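PDB 3TQF: Hpr(Ser) kinase from Coxiella burnetii, which probably phosphorylates a serine of the phosphocarrier protein HPr at the expense of ATP and, as a bifunctional enzyme, removes that phosphate again. Local coordinates for residues 33-45 against 78-92. Residues are numbered along the deposited sequence; the frame is centred on the assembly and turned at random.
Sequences SLALIDRGHQLVC and IDVPKLFGLDAVVNQ
Ile-37 and Phe-84 meet at about a right angle, the CG2 methyl of Ile-37 lying over one face of the ring in a CH-pi contact, 4.2 Å from the ring centroid. With CG1 of Ile-37 beside the backbone N (chi1 -57°), the CG2 branch falls anti to that N, which brings it among three partners: besides Phe-84 it meets CG1 of Val-80 and CB of Ala-88. Farther round the ring, CD1 of Leu-34 approaches CE2 of Phe-84 obliquely at 3.7 Å and also touches CD1 of Ile-78, while Thr-147 of a second subunit packs on both Leu-34 and Ile-78. Val-80 divides its two methyls, CG1 serving Ile-37 and CG2 reaching CD2 of Leu-43 at 4.0 Å.

The example illustrates how, in the probable P-loop kinase fold of the HPr kinase C-terminal family, residues 78-92 pack on the last turns of the helix after the P-loop and on the strand that follows it. Helix 29-38, which begins within a probable Walker A sequence, ends in a Schellman motif at Gly-40 and leads into strand 42-45. Phe-84 and Val-80 of the short helix 80-84 reach across to this helix and, through Val-80, to the strand; the axes of 33-38 and 80-84 stay 11.8 Å apart, inclined at 39°.

Residues 88-90 run parallel to strand 42-45 and make a single beta bridge, Leu-43 with Val-89. Leu-43 N donates to Ala-88 O (3.0 Å) and Leu-43 O receives Val-90 N (2.9 Å). The other edge of the strand pairs with strand 10-14, with a classic bulge at Val-44 and Cys-45 opposite Phe-11.

At the polar edge, Gln-42 extends its side chain along the turn, and NE2 gives a nearly straight bond (170°) to Asp-87 O at 2.7 Å, the acceptor lying in the amide plane and the donor tilted somewhat from the carbonyl plane. Near the ring edge of Phe-84 lies OD1 of Asp-38, whose OD2 is salt-bridged to Arg-39 of the second subunit.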
# COMPACT_ATOMS: atom_id res chain seq x y z
N SER A 33 4.19 -1.59 -11.63
CA SER A 33 3.40 -1.04 -12.73
C SER A 33 1.92 -1.07 -12.38
O SER A 33 1.25 -0.05 -12.46
CB SER A 33 3.64 -1.82 -14.03
OG SER A 33 4.93 -1.55 -14.57
N LEU A 34 1.43 -2.24 -11.97
CA LEU A 34 0.03 -2.40 -11.59
C LEU A 34 -0.37 -1.36 -10.54
O LEU A 34 -1.37 -0.67 -10.70
CB LEU A 34 -0.23 -3.81 -11.05
CG LEU A 34 -1.70 -4.22 -10.86
CD1 LEU A 34 -2.44 -4.21 -12.19
CD2 LEU A 34 -1.82 -5.59 -10.20
N ALA A 35 0.41 -1.25 -9.47
CA ALA A 35 0.13 -0.30 -8.39
C ALA A 35 0.08 1.14 -8.91
O ALA A 35 -0.80 1.90 -8.52
CB ALA A 35 1.14 -0.44 -7.28
N LEU A 36 1.02 1.50 -9.78
CA LEU A 36 1.02 2.82 -10.40
C LEU A 36 -0.22 3.04 -11.27
O LEU A 36 -0.78 4.14 -11.27
CB LEU A 36 2.30 3.04 -11.20
CG LEU A 36 3.55 3.24 -10.34
CD1 LEU A 36 4.80 3.10 -11.18
CD2 LEU A 36 3.53 4.60 -9.66
N ILE A 37 -0.66 2.01 -12.00
CA ILE A 37 -1.91 2.10 -12.78
C ILE A 37 -3.09 2.38 -11.84
O ILE A 37 -3.97 3.17 -12.16
CB ILE A 37 -2.22 0.80 -13.59
CG1 ILE A 37 -1.09 0.42 -14.55
CG2 ILE A 37 -3.52 0.96 -14.38
CD1 ILE A 37 -0.61 1.55 -15.43
N ASP A 38 -3.08 1.73 -10.68
CA ASP A 38 -4.13 1.85 -9.67
C ASP A 38 -4.17 3.25 -9.06
O ASP A 38 -5.22 3.69 -8.60
CB ASP A 38 -3.94 0.79 -8.58
CG ASP A 38 -5.07 0.78 -7.56
OD1 ASP A 38 -6.24 0.59 -7.96
OD2 ASP A 38 -4.79 0.95 -6.36
N ARG A 39 -3.04 3.94 -9.06
CA ARG A 39 -2.99 5.33 -8.59
C ARG A 39 -3.39 6.34 -9.67
O ARG A 39 -3.35 7.53 -9.42
CB ARG A 39 -1.61 5.71 -8.05
CG ARG A 39 -0.90 4.62 -7.26
CD ARG A 39 -0.50 5.02 -5.86
NE ARG A 39 -0.28 6.45 -5.67
CZ ARG A 39 -0.41 7.06 -4.50
NH1 ARG A 39 -0.74 6.38 -3.41
NH2 ARG A 39 -0.21 8.37 -4.42
N GLY A 40 -3.75 5.87 -10.85
CA GLY A 40 -4.26 6.74 -11.92
C GLY A 40 -3.25 7.05 -13.02
O GLY A 40 -3.52 7.89 -13.88
N HIS A 41 -2.11 6.36 -13.01
CA HIS A 41 -1.09 6.56 -14.03
C HIS A 41 -1.34 5.61 -15.19
O HIS A 41 -2.35 4.91 -15.20
CB HIS A 41 0.31 6.37 -13.44
CG HIS A 41 0.56 7.25 -12.24
ND1 HIS A 41 0.37 8.61 -12.27
CD2 HIS A 41 0.96 6.94 -10.99
CE1 HIS A 41 0.65 9.11 -11.08
NE2 HIS A 41 1.01 8.12 -10.29
N GLN A 42 -0.45 5.59 -16.18
CA GLN A 42 -0.71 4.87 -17.42
C GLN A 42 0.42 3.93 -17.80
O GLN A 42 1.60 4.21 -17.55
CB GLN A 42 -0.95 5.86 -18.56
CG GLN A 42 -2.20 6.69 -18.42
CD GLN A 42 -2.30 7.77 -19.47
OE1 GLN A 42 -1.34 8.49 -19.74
NE2 GLN A 42 -3.48 7.90 -20.07
N LEU A 43 0.05 2.83 -18.44
CA LEU A 43 0.99 1.86 -18.98
C LEU A 43 1.28 2.18 -20.44
O LEU A 43 0.36 2.47 -21.21
CB LEU A 43 0.39 0.45 -18.89
CG LEU A 43 1.10 -0.71 -19.60
CD1 LEU A 43 2.49 -0.94 -19.05
CD2 LEU A 43 0.25 -1.96 -19.49
N VAL A 44 2.55 2.15 -20.82
CA VAL A 44 2.92 2.14 -22.23
C VAL A 44 3.27 0.71 -22.61
O VAL A 44 2.69 0.16 -23.55
CB VAL A 44 4.08 3.09 -22.54
CG1 VAL A 44 4.28 3.22 -24.04
CG2 VAL A 44 3.82 4.46 -21.94
N CYS A 45 4.19 0.09 -21.87
CA CYS A 45 4.58 -1.29 -22.16
C CYS A 45 5.28 -2.01 -21.01
O CYS A 45 6.00 -1.40 -20.22
CB CYS A 45 5.49 -1.32 -23.38
SG CYS A 45 5.41 -2.86 -24.30
N ILE A 78 -2.74 -9.85 -17.34
CA ILE A 78 -3.71 -8.86 -16.91
C ILE A 78 -4.04 -7.95 -18.09
O ILE A 78 -3.20 -7.16 -18.52
CB ILE A 78 -3.16 -7.99 -15.76
CG1 ILE A 78 -2.77 -8.85 -14.55
CG2 ILE A 78 -4.19 -6.94 -15.34
CD1 ILE A 78 -2.07 -8.07 -13.46
N ASP A 79 -5.26 -8.07 -18.61
CA ASP A 79 -5.77 -7.14 -19.62
C ASP A 79 -6.07 -5.82 -18.93
O ASP A 79 -7.17 -5.61 -18.43
CB ASP A 79 -7.04 -7.72 -20.27
CG ASP A 79 -7.52 -6.91 -21.48
OD1 ASP A 79 -7.08 -5.76 -21.66
OD2 ASP A 79 -8.34 -7.45 -22.25
N VAL A 80 -5.08 -4.93 -18.89
CA VAL A 80 -5.18 -3.68 -18.13
C VAL A 80 -6.34 -2.79 -18.57
O VAL A 80 -7.05 -2.26 -17.72
CB VAL A 80 -3.85 -2.88 -18.15
CG1 VAL A 80 -4.05 -1.48 -17.62
CG2 VAL A 80 -2.77 -3.61 -17.36
N PRO A 81 -6.55 -2.63 -19.89
CA PRO A 81 -7.72 -1.88 -20.37
C PRO A 81 -9.05 -2.41 -19.84
O PRO A 81 -9.88 -1.63 -19.38
CB PRO A 81 -7.65 -2.06 -21.88
CG PRO A 81 -6.23 -2.21 -22.17
CD PRO A 81 -5.60 -2.90 -20.99
N LYS A 82 -9.24 -3.72 -19.91
CA LYS A 82 -10.47 -4.34 -19.42
C LYS A 82 -10.71 -4.00 -17.94
O LYS A 82 -11.84 -3.70 -17.55
CB LYS A 82 -10.42 -5.86 -19.60
CG LYS A 82 -11.73 -6.59 -19.29
CD LYS A 82 -12.52 -6.93 -20.55
CE LYS A 82 -13.89 -7.51 -20.20
NZ LYS A 82 -14.58 -8.08 -21.39
N LEU A 83 -9.65 -4.04 -17.13
CA LEU A 83 -9.77 -3.90 -15.68
C LEU A 83 -9.66 -2.46 -15.18
O LEU A 83 -10.20 -2.14 -14.12
CB LEU A 83 -8.71 -4.75 -14.96
CG LEU A 83 -8.85 -6.28 -15.00
CD1 LEU A 83 -7.92 -6.90 -13.97
CD2 LEU A 83 -10.27 -6.73 -14.75
N PHE A 84 -8.96 -1.60 -15.91
CA PHE A 84 -8.69 -0.23 -15.44
C PHE A 84 -9.13 0.89 -16.40
O PHE A 84 -8.92 2.07 -16.11
CB PHE A 84 -7.20 -0.09 -15.11
CG PHE A 84 -6.75 -1.01 -14.01
CD1 PHE A 84 -6.85 -0.63 -12.68
CD2 PHE A 84 -6.23 -2.27 -14.31
CE1 PHE A 84 -6.44 -1.49 -11.66
CE2 PHE A 84 -5.83 -3.13 -13.29
CZ PHE A 84 -5.93 -2.74 -11.97
N GLY A 85 -9.76 0.52 -17.52
CA GLY A 85 -10.29 1.50 -18.47
C GLY A 85 -9.37 1.74 -19.66
O GLY A 85 -8.18 1.47 -19.60
N LEU A 86 -9.95 2.27 -20.74
CA LEU A 86 -9.21 2.54 -21.97
C LEU A 86 -8.12 3.59 -21.76
O LEU A 86 -7.04 3.49 -22.33
CB LEU A 86 -10.16 3.00 -23.09
CG LEU A 86 -11.02 1.96 -23.82
CD1 LEU A 86 -10.15 0.88 -24.47
CD2 LEU A 86 -12.05 1.32 -22.90
N ASP A 87 -8.40 4.59 -20.91
CA ASP A 87 -7.44 5.66 -20.62
C ASP A 87 -6.26 5.22 -19.73
O ASP A 87 -5.36 6.01 -19.47
CB ASP A 87 -8.15 6.86 -19.96
CG ASP A 87 -9.26 7.44 -20.84
OD1 ASP A 87 -9.36 7.06 -22.03
OD2 ASP A 87 -10.04 8.28 -20.33
N ALA A 88 -6.26 3.96 -19.28
CA ALA A 88 -5.17 3.43 -18.45
C ALA A 88 -3.96 2.98 -19.27
O ALA A 88 -2.90 2.69 -18.70
CB ALA A 88 -5.68 2.26 -17.61
N VAL A 89 -4.11 2.90 -20.59
CA VAL A 89 -3.02 2.53 -21.49
C VAL A 89 -2.83 3.57 -22.59
O VAL A 89 -3.79 4.19 -23.05
CB VAL A 89 -3.27 1.16 -22.15
CG1 VAL A 89 -2.07 0.72 -22.96
CG2 VAL A 89 -3.60 0.11 -21.09
N VAL A 90 -1.59 3.74 -23.01
CA VAL A 90 -1.22 4.68 -24.07
C VAL A 90 -0.29 3.97 -25.04
O VAL A 90 0.54 3.16 -24.63
CB VAL A 90 -0.55 5.94 -23.46
CG1 VAL A 90 0.70 6.33 -24.21
CG2 VAL A 90 -1.54 7.10 -23.40
N ASN A 91 -0.42 4.27 -26.33
CA ASN A 91 0.37 3.56 -27.36
C ASN A 91 1.80 4.07 -27.52
O ASN A 91 2.68 3.32 -27.94
CB ASN A 91 -0.36 3.50 -28.71
CG ASN A 91 -0.54 4.87 -29.36
OD1 ASN A 91 -0.28 5.91 -28.75
ND2 ASN A 91 -1.00 4.87 -30.60
N GLN A 92 2.04 5.34 -27.18
CA GLN A 92 3.39 5.89 -27.17
C GLN A 92 3.52 7.14 -26.30
O GLN A 92 2.52 7.73 -25.90
CB GLN A 92 3.87 6.20 -28.60
CG GLN A 92 2.95 7.10 -29.40
CD GLN A 92 3.59 7.60 -30.68
OE1 GLN A 92 3.73 6.86 -31.65
NE2 GLN A 92 3.99 8.87 -30.69